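Local coordinates for genome polyprotein (Enterovirus A71, PDB 6HLW) that probably recruits host proteins to viral replication membranes, being the cytosolic part of the enterovirus 3A protein, here bound to a partner protein, at residues B[13-16]-B[17-21]. Sequence-based numbering, arbitrary orientation.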
ATOM      1  N   GLY B  13      -5.206  12.615  -5.692  1.00 74.73           N
ATOM      2  CA  GLY B  13      -4.231  11.654  -6.168  1.00 71.05           C
ATOM      3  C   GLY B  13      -3.100  12.320  -6.927  1.00 73.45           C
ATOM      4  O   GLY B  13      -1.929  11.993  -6.726  1.00 69.62           O
ATOM      5  N   ASP B  14      -3.448  13.255  -7.806  1.00 74.76           N
ATOM      6  CA  ASP B  14      -2.449  13.978  -8.582  1.00 76.04           C
ATOM      7  C   ASP B  14      -1.576  14.824  -7.661  1.00 73.27           C
ATOM      8  O   ASP B  14      -0.402  15.058  -7.949  1.00 67.40           O
ATOM      9  CB  ASP B  14      -3.119  14.861  -9.636  1.00 76.75           C
ATOM     10  CG  ASP B  14      -2.123  15.459 -10.614  1.00 91.28           C
ATOM     11  OD1 ASP B  14      -1.564  16.535 -10.315  1.00 84.18           O
ATOM     12  OD2 ASP B  14      -1.898  14.851 -11.682  1.00 93.30           O
ATOM     13  N   LEU B  15      -2.157  15.275  -6.553  1.00 68.13           N
ATOM     14  CA  LEU B  15      -1.421  16.066  -5.575  1.00 67.01           C
ATOM     15  C   LEU B  15      -0.382  15.211  -4.861  1.00 66.52           C
ATOM     16  O   LEU B  15       0.794  15.566  -4.804  1.00 64.82           O
ATOM     17  CB  LEU B  15      -2.377  16.689  -4.555  1.00 68.43           C
ATOM     18  CG  LEU B  15      -1.720  17.491  -3.425  1.00 71.42           C
ATOM     19  CD1 LEU B  15      -0.942  18.676  -3.979  1.00 59.70           C
ATOM     20  CD2 LEU B  15      -2.762  17.955  -2.423  1.00 61.16           C
ATOM     21  N   LEU B  16      -0.823  14.081  -4.319  1.00 69.38           N
ATOM     22  CA  LEU B  16       0.068  13.180  -3.600  1.00 64.02           C
ATOM     23  C   LEU B  16       1.124  12.587  -4.526  1.00 64.27           C
ATOM     24  O   LEU B  16       2.244  12.318  -4.104  1.00 65.07           O
ATOM     25  CB  LEU B  16      -0.730  12.059  -2.934  1.00 61.81           C
ATOM     26  CG  LEU B  16      -1.628  12.481  -1.769  1.00 62.41           C
ATOM     27  CD1 LEU B  16      -2.544  11.337  -1.361  1.00 63.97           C
ATOM     28  CD2 LEU B  16      -0.793  12.944  -0.583  1.00 60.72           C
ATOM     29  N   ALA B  17       0.762  12.389  -5.789  1.00 63.51           N
ATOM     30  CA  ALA B  17       1.682  11.816  -6.763  1.00 61.10           C
ATOM     31  C   ALA B  17       2.764  12.818  -7.157  1.00 65.82           C
ATOM     32  O   ALA B  17       3.941  12.466  -7.253  1.00 60.11           O
ATOM     33  CB  ALA B  17       0.922  11.349  -7.992  1.00 61.75           C
ATOM     34  N   SER B  18       2.358  14.065  -7.382  1.00 64.87           N
ATOM     35  CA  SER B  18       3.283  15.115  -7.807  1.00 63.96           C
ATOM     36  C   SER B  18       4.191  15.571  -6.668  1.00 64.91           C
ATOM     37  O   SER B  18       5.409  15.649  -6.828  1.00 69.08           O
ATOM     38  CB  SER B  18       2.506  16.308  -8.366  1.00 70.10           C
ATOM     39  OG  SER B  18       1.744  15.926  -9.499  1.00 79.61           O
ATOM     40  N   VAL B  19       3.585  15.880  -5.523  1.00 63.49           N
ATOM     41  CA  VAL B  19       4.326  16.252  -4.321  1.00 65.88           C
ATOM     42  C   VAL B  19       3.934  15.325  -3.177  1.00 72.32           C
ATOM     43  O   VAL B  19       2.759  15.216  -2.832  1.00 89.38           O
ATOM     44  CB  VAL B  19       4.073  17.725  -3.916  1.00 64.50           C
ATOM     45  CG1 VAL B  19       4.773  18.667  -4.883  1.00 58.60           C
ATOM     46  CG2 VAL B  19       2.579  18.040  -3.857  1.00 60.24           C
ATOM     47  N   ASP B  20       4.921  14.644  -2.601  1.00 70.19           N
ATOM     48  CA  ASP B  20       4.651  13.657  -1.563  1.00 60.28           C
ATOM     49  C   ASP B  20       5.636  13.772  -0.410  1.00 59.06           C
ATOM     50  O   ASP B  20       6.851  13.706  -0.599  1.00 58.39           O
ATOM     51  CB  ASP B  20       4.700  12.244  -2.150  1.00 63.54           C
ATOM     52  CG  ASP B  20       3.827  11.257  -1.386  1.00 64.35           C
ATOM     53  OD1 ASP B  20       3.167  11.658  -0.403  1.00 59.76           O
ATOM     54  OD2 ASP B  20       3.800  10.071  -1.777  1.00 57.80           O
ATOM     55  N   SER B  21       5.091  13.966   0.785  1.00 57.58           N
ATOM     56  CA  SER B  21       5.878  13.989   2.007  1.00 58.43           C
ATOM     57  C   SER B  21       4.950  13.722   3.182  1.00 65.42           C
ATOM     58  O   SER B  21       3.730  13.792   3.037  1.00 64.64           O
ATOM     59  CB  SER B  21       6.596  15.328   2.173  1.00 61.65           C
ATOM     60  OG  SER B  21       5.683  16.406   2.084  1.00 59.45           O
TER
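The carbonyl oxygen D14 O is gripped twice by S18, through the backbone N at 3.0 Å and through OG at 2.8 Å. S18 OG sits anti to its own carbonyl carbon (chi1 -61°), which swings the hydroxyl back over the preceding turn, onto D14 O; it comes in slightly tilted from the carbonyl plane, the amide from above it. A17 N bonds to G13 O at 2.9 Å, and V19 N reaches L15 O at 2.9 Å in a fairly straight bond, 160° at the hydrogen. These i to i+4 bonds close the C-terminal turn of helix 9-18; V19 leaves helical backbone angles and the chain turns toward helix 22-30, making an alpha-helical hairpin whose second helix has S21 as its N-cap. One turn apart, L15 CD1 makes an apolar contact with V19 CG2 at 3.6 Å; the leucine CG, anti to the backbone N (chi1 177°), bends toward the helix C-terminus. L16 is buried against V24, R25 and C28 of helix 22-30 and an aromatic side chain of the partner protein. D20 crosses L16 at a slant; OD1 salt-bridges R25, while OD2 has a salt bridge to a basic and a hydrogen bond to an aromatic partner-protein side chain.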